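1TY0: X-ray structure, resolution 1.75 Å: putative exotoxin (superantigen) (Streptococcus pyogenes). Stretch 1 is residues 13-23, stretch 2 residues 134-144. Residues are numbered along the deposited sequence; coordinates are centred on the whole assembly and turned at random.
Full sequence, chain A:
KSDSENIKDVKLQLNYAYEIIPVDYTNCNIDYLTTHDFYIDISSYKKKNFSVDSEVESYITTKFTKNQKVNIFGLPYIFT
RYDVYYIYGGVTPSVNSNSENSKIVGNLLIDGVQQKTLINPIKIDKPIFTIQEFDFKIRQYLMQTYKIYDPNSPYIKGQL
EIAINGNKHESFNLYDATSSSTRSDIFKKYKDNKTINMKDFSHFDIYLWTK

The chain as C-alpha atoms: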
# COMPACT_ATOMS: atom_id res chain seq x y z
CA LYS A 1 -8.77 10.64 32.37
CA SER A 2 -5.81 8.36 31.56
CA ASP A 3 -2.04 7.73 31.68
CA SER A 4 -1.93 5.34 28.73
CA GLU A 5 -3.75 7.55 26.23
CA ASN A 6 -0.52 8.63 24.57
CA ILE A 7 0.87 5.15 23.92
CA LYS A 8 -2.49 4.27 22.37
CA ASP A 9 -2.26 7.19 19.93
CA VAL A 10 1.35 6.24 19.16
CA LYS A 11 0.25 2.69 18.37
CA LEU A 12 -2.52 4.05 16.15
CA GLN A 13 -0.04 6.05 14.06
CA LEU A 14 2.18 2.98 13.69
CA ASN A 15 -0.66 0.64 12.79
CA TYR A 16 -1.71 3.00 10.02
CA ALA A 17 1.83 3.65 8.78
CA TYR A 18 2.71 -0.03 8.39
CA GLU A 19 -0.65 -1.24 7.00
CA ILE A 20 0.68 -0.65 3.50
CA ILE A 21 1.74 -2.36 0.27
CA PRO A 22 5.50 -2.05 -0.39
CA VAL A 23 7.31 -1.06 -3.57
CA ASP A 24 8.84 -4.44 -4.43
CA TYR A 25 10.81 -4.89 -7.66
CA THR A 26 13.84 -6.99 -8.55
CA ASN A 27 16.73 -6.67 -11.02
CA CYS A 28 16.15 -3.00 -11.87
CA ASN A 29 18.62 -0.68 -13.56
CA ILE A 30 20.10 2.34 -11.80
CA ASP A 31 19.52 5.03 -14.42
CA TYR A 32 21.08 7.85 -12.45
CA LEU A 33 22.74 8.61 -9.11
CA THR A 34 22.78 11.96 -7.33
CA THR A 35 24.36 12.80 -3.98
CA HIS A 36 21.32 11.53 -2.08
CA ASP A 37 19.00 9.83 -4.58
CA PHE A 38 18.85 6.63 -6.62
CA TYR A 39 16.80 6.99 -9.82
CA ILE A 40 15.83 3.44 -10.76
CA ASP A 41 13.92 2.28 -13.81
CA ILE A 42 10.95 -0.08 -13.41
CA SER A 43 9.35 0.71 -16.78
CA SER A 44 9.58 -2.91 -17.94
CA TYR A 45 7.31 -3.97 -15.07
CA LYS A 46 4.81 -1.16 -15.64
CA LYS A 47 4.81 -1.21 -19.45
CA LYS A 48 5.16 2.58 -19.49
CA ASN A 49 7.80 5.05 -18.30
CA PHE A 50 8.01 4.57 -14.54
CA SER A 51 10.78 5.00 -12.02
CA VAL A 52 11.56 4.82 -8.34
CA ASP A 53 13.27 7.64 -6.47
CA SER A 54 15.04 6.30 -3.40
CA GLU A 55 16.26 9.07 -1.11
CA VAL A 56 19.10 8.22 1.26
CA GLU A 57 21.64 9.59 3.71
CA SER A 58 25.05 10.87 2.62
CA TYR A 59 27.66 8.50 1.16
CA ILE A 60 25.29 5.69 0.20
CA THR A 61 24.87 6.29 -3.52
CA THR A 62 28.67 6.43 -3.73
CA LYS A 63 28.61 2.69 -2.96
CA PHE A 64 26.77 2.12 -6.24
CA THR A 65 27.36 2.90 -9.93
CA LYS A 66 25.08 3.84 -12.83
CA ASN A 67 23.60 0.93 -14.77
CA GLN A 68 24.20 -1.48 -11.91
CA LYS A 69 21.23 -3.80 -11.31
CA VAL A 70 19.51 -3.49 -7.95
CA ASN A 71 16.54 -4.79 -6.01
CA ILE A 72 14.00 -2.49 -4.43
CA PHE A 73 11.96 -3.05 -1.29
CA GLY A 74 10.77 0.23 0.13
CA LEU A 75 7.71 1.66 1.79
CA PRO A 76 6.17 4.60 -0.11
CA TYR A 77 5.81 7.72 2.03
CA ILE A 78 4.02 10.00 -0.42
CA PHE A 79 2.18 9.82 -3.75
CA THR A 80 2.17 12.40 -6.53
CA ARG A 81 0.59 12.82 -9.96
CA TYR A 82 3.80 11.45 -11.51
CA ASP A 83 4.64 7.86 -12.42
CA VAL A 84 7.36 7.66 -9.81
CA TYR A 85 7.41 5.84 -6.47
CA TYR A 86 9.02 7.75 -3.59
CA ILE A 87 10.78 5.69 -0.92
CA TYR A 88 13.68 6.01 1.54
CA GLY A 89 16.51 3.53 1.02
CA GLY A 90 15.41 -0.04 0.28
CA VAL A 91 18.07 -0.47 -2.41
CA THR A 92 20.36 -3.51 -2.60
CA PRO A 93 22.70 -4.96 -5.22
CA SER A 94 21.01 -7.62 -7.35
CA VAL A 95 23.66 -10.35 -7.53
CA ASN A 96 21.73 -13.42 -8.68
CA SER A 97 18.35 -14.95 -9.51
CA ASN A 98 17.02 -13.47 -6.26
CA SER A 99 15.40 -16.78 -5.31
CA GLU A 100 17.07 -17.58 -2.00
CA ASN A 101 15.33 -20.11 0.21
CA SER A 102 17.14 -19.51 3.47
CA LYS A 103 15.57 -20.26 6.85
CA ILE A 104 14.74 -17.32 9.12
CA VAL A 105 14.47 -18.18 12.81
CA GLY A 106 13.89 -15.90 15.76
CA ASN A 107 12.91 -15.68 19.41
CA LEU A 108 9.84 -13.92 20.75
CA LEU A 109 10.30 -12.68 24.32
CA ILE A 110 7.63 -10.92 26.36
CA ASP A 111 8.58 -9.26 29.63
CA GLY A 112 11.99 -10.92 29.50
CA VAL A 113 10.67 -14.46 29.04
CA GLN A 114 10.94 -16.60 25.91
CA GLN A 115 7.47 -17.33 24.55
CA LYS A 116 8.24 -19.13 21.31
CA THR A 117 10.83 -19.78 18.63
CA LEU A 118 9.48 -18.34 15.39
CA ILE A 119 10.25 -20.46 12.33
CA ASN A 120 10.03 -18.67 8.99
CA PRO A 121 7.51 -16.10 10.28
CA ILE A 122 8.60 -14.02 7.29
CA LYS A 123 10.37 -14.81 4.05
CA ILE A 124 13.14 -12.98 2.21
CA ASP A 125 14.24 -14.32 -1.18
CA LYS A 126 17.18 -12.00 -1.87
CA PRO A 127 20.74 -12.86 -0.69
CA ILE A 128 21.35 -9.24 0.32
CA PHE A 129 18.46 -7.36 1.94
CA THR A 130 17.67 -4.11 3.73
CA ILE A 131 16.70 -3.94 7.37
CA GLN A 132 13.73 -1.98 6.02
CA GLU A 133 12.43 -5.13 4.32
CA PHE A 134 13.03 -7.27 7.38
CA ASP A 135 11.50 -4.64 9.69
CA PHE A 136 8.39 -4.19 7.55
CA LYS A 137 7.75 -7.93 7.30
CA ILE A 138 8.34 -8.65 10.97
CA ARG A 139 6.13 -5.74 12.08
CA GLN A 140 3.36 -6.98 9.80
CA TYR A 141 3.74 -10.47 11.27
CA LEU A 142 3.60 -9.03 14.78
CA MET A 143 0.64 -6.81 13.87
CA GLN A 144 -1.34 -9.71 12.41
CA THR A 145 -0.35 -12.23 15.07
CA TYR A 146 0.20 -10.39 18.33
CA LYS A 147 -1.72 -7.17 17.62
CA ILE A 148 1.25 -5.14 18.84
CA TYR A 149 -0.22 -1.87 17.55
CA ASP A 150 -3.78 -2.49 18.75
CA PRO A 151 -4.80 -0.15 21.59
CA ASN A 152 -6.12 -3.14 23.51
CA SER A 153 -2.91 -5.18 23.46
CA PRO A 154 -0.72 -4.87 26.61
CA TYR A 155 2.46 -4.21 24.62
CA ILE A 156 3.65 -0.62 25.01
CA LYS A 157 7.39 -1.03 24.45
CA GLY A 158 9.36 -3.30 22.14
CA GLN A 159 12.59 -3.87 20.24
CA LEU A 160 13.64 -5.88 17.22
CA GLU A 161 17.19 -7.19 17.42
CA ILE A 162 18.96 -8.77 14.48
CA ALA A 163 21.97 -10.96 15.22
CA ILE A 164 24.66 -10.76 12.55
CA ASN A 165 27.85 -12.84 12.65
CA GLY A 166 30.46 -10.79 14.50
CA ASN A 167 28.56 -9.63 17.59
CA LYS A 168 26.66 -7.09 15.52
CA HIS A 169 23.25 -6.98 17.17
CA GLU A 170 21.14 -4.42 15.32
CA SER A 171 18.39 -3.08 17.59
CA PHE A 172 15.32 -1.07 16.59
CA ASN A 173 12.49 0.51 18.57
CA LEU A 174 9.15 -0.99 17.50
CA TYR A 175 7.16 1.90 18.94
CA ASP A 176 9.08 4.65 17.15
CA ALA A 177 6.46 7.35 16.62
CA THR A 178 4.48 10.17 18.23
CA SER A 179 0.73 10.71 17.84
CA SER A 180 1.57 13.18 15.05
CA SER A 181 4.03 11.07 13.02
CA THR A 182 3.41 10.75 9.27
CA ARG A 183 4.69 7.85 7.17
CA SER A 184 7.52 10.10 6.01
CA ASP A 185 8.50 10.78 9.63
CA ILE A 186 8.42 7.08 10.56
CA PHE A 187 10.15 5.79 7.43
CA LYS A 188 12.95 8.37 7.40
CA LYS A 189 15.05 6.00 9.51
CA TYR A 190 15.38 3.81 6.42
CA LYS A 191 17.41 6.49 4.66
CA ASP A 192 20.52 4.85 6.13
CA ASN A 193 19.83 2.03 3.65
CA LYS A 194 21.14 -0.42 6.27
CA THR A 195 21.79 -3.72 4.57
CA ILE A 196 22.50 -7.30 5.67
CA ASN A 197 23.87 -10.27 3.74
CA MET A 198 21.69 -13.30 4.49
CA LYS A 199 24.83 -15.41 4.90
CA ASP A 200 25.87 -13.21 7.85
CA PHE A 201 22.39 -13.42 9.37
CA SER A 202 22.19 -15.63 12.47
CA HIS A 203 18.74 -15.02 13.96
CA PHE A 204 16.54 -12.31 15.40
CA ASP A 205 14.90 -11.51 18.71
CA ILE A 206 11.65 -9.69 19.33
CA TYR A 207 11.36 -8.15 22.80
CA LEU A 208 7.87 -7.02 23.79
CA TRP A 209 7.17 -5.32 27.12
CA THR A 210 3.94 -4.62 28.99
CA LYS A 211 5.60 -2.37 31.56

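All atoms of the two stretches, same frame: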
# COMPACT_ATOMS: atom_id res chain seq x y z
N GLN A 13 -0.82 5.50 15.16
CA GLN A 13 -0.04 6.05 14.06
C GLN A 13 0.82 4.97 13.40
O GLN A 13 1.00 4.96 12.19
CB GLN A 13 0.88 7.18 14.55
CG GLN A 13 0.14 8.46 14.93
CD GLN A 13 -0.69 9.01 13.79
OE1 GLN A 13 -0.16 9.49 12.79
NE2 GLN A 13 -2.00 8.94 13.94
N LEU A 14 1.35 4.05 14.21
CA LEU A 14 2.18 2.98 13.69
C LEU A 14 1.37 1.95 12.93
O LEU A 14 1.81 1.45 11.88
CB LEU A 14 2.94 2.31 14.84
CG LEU A 14 4.07 3.17 15.40
CD1 LEU A 14 4.54 2.65 16.75
CD2 LEU A 14 5.21 3.19 14.39
N ASN A 15 0.19 1.62 13.44
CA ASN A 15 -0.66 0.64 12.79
C ASN A 15 -1.02 1.14 11.41
O ASN A 15 -0.97 0.39 10.43
CB ASN A 15 -1.91 0.38 13.62
CG ASN A 15 -2.63 -0.88 13.20
OD1 ASN A 15 -3.50 -0.86 12.34
ND2 ASN A 15 -2.23 -2.01 13.79
N TYR A 16 -1.37 2.42 11.31
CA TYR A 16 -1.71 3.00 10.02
C TYR A 16 -0.51 3.05 9.08
O TYR A 16 -0.61 2.68 7.92
CB TYR A 16 -2.24 4.42 10.18
CG TYR A 16 -2.11 5.22 8.90
CD1 TYR A 16 -2.79 4.83 7.74
CD2 TYR A 16 -1.26 6.32 8.83
CE1 TYR A 16 -2.62 5.53 6.55
CE2 TYR A 16 -1.09 7.02 7.64
CZ TYR A 16 -1.77 6.62 6.50
OH TYR A 16 -1.60 7.31 5.32
N ALA A 17 0.62 3.53 9.59
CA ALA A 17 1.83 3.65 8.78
C ALA A 17 2.27 2.34 8.13
O ALA A 17 2.59 2.31 6.95
CB ALA A 17 2.97 4.22 9.62
N TYR A 18 2.27 1.26 8.91
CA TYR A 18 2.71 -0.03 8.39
C TYR A 18 1.66 -0.92 7.71
O TYR A 18 1.99 -1.99 7.21
CB TYR A 18 3.44 -0.79 9.51
CG TYR A 18 4.84 -0.26 9.75
CD1 TYR A 18 5.90 -0.66 8.95
CD2 TYR A 18 5.09 0.68 10.76
CE1 TYR A 18 7.19 -0.14 9.14
CE2 TYR A 18 6.38 1.20 10.96
CZ TYR A 18 7.42 0.78 10.15
OH TYR A 18 8.69 1.28 10.34
N GLU A 19 0.40 -0.49 7.69
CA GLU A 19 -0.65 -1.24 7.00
C GLU A 19 -0.57 -0.69 5.58
O GLU A 19 -1.39 0.13 5.17
CB GLU A 19 -2.03 -0.94 7.60
CG GLU A 19 -2.36 -1.79 8.82
CD GLU A 19 -2.71 -3.22 8.44
OE1 GLU A 19 -3.72 -3.42 7.74
OE2 GLU A 19 -1.97 -4.14 8.85
N ILE A 20 0.43 -1.15 4.84
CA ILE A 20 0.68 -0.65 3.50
C ILE A 20 1.28 -1.71 2.58
O ILE A 20 1.81 -2.72 3.04
CB ILE A 20 1.65 0.55 3.61
CG1 ILE A 20 1.96 1.14 2.24
CG2 ILE A 20 2.93 0.09 4.29
CD1 ILE A 20 2.84 2.37 2.32
N ILE A 21 1.19 -1.46 1.28
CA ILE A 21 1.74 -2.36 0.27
C ILE A 21 3.10 -1.77 -0.13
O ILE A 21 3.18 -0.61 -0.52
CB ILE A 21 0.84 -2.41 -0.98
CG1 ILE A 21 -0.44 -3.18 -0.65
CG2 ILE A 21 1.58 -3.06 -2.15
CD1 ILE A 21 -0.21 -4.65 -0.39
N PRO A 22 4.17 -2.57 -0.03
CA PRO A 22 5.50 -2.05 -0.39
C PRO A 22 5.82 -2.00 -1.87
O PRO A 22 5.19 -2.68 -2.68
CB PRO A 22 6.44 -3.00 0.34
CG PRO A 22 5.71 -4.31 0.23
CD PRO A 22 4.27 -3.93 0.53
N VAL A 23 6.81 -1.18 -2.20
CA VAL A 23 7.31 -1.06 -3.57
C VAL A 23 8.32 -2.20 -3.59
O VAL A 23 9.35 -2.14 -2.92
CB VAL A 23 8.03 0.28 -3.79
CG1 VAL A 23 8.69 0.28 -5.16
CG2 VAL A 23 7.03 1.42 -3.68
N PHE A 134 13.19 -6.38 6.24
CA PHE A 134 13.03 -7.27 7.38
C PHE A 134 12.09 -6.65 8.42
O PHE A 134 11.19 -7.31 8.94
CB PHE A 134 14.39 -7.56 8.02
CG PHE A 134 14.39 -8.74 8.94
CD1 PHE A 134 13.85 -8.64 10.22
CD2 PHE A 134 14.92 -9.96 8.53
CE1 PHE A 134 13.83 -9.73 11.07
CE2 PHE A 134 14.90 -11.06 9.38
CZ PHE A 134 14.36 -10.95 10.65
N ASP A 135 12.31 -5.36 8.71
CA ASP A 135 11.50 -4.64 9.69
C ASP A 135 10.03 -4.60 9.28
O ASP A 135 9.15 -4.91 10.09
CB ASP A 135 12.07 -3.22 9.84
CG ASP A 135 11.44 -2.46 11.00
OD1 ASP A 135 10.96 -3.10 11.96
OD2 ASP A 135 11.46 -1.21 10.97
N PHE A 136 9.76 -4.24 8.04
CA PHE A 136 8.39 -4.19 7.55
C PHE A 136 7.69 -5.54 7.70
O PHE A 136 6.58 -5.62 8.23
CB PHE A 136 8.35 -3.78 6.08
CG PHE A 136 7.02 -4.00 5.43
CD1 PHE A 136 5.94 -3.17 5.71
CD2 PHE A 136 6.84 -5.08 4.57
CE1 PHE A 136 4.69 -3.41 5.13
CE2 PHE A 136 5.60 -5.33 3.99
CZ PHE A 136 4.52 -4.49 4.27
N LYS A 137 8.35 -6.60 7.23
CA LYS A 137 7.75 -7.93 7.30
C LYS A 137 7.52 -8.42 8.71
O LYS A 137 6.46 -8.97 9.01
CB LYS A 137 8.59 -8.92 6.50
CG LYS A 137 8.58 -8.63 5.01
CD LYS A 137 9.34 -9.65 4.18
CE LYS A 137 9.09 -9.39 2.70
NZ LYS A 137 9.90 -10.26 1.80
N ILE A 138 8.49 -8.21 9.59
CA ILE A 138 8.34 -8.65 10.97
C ILE A 138 7.25 -7.84 11.68
O ILE A 138 6.47 -8.39 12.46
CB ILE A 138 9.66 -8.55 11.76
CG1 ILE A 138 9.47 -9.11 13.17
CG2 ILE A 138 10.13 -7.12 11.82
CD1 ILE A 138 10.76 -9.29 13.94
N ARG A 139 7.18 -6.53 11.43
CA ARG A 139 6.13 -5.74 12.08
C ARG A 139 4.77 -6.22 11.61
O ARG A 139 3.84 -6.36 12.41
CB ARG A 139 6.29 -4.25 11.78
CG ARG A 139 7.49 -3.63 12.47
CD ARG A 139 7.47 -2.12 12.41
NE ARG A 139 8.80 -1.58 12.67
CZ ARG A 139 9.04 -0.46 13.35
NH1 ARG A 139 8.05 0.26 13.85
NH2 ARG A 139 10.30 -0.06 13.50
N GLN A 140 4.63 -6.49 10.32
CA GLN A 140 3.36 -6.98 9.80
C GLN A 140 3.00 -8.31 10.47
O GLN A 140 1.85 -8.53 10.83
CB GLN A 140 3.43 -7.15 8.29
CG GLN A 140 2.89 -5.95 7.51
CD GLN A 140 1.41 -5.71 7.77
OE1 GLN A 140 0.63 -6.66 7.89
NE2 GLN A 140 1.01 -4.44 7.83
N TYR A 141 3.99 -9.19 10.63
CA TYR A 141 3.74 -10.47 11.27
C TYR A 141 3.25 -10.23 12.69
O TYR A 141 2.27 -10.83 13.14
CB TYR A 141 5.02 -11.32 11.30
CG TYR A 141 4.86 -12.60 12.09
CD1 TYR A 141 4.12 -13.67 11.58
CD2 TYR A 141 5.42 -12.73 13.36
CE1 TYR A 141 3.94 -14.84 12.32
CE2 TYR A 141 5.24 -13.90 14.11
CZ TYR A 141 4.50 -14.94 13.58
OH TYR A 141 4.31 -16.09 14.32
N LEU A 142 3.95 -9.36 13.40
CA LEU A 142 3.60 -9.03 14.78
C LEU A 142 2.24 -8.34 14.86
O LEU A 142 1.48 -8.56 15.81
CB LEU A 142 4.68 -8.14 15.40
CG LEU A 142 6.03 -8.83 15.62
CD1 LEU A 142 7.07 -7.83 16.07
CD2 LEU A 142 5.88 -9.95 16.65
N MET A 143 1.92 -7.51 13.88
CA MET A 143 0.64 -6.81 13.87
C MET A 143 -0.50 -7.80 13.70
O MET A 143 -1.49 -7.77 14.43
CB MET A 143 0.61 -5.78 12.74
CG MET A 143 1.47 -4.57 13.00
SD MET A 143 1.84 -3.61 11.53
CE MET A 143 0.26 -2.91 11.15
N GLN A 144 -0.34 -8.69 12.72
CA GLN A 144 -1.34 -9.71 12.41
C GLN A 144 -1.49 -10.77 13.49
O GLN A 144 -2.60 -11.23 13.77
CB GLN A 144 -0.94 -10.41 11.11
CG GLN A 144 -0.97 -9.54 9.87
CD GLN A 144 -0.11 -10.11 8.75
OE1 GLN A 144 0.20 -11.31 8.74
NE2 GLN A 144 0.26 -9.26 7.80

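The contact is organised around one aromatic knob, Tyr 18. It points its CA-to-CB bond toward helix 134-144 and, with chi1 in m, sets its side chain among Asp 135, Arg 139 and Met 143, at one-turn spacing, and Phe 136 beside Asp 135, on a helix that crosses at 120°. It gives up more surface than any other residue here, out of 513 Å² buried in all.

Apolar packing joins the knob to Met 143 and Phe 136. Tyr 18 CB lies 3.8 Å from Met 143 SD, while Tyr 18 CD1 meets Phe 136 CD1 at 4.1 Å, at the edge of the tyrosine ring. Phe 136 leaves its backbone sideways, but its t rotamer carries the ring across, where Ile 20 CG2 approaches Phe 136 CE1 at 4.0 Å and Pro 22 CD approaches Phe 136 CZ at 3.8 Å. Flexible Met 143 bends its tip, chi3 in p, so that Met 143 CE reaches Asn 15 O at 3.6 Å.

Over one face of the Tyr 18 ring lies the aliphatic part of Arg 139: Arg 139 CD stands 3.7 Å from the ring centroid, nearly on the normal, a CH-pi contact. The arginine's charge is met in part within its own helix by a salt bridge, Arg 139 NE to Asp 135 OD1 at 2.7 Å, one turn back, while its CD packs on the tyrosine; NH1 and NH2 also find partners elsewhere in the structure.

Polar pairing across the stretches falls to Gln 140. Gln 140 NE2 donates to Tyr 18 O at 2.7 Å and to Glu 19 OE2 at 3.2 Å; the amide's two hydrogens suit this double role. Glu 19 starts away from the helix, yet its m, m chain folds the carboxylate back. Gln 140 OE1 accepts from Gln 144 NE2 at 2.6 Å, so both ends of the buried amide are engaged.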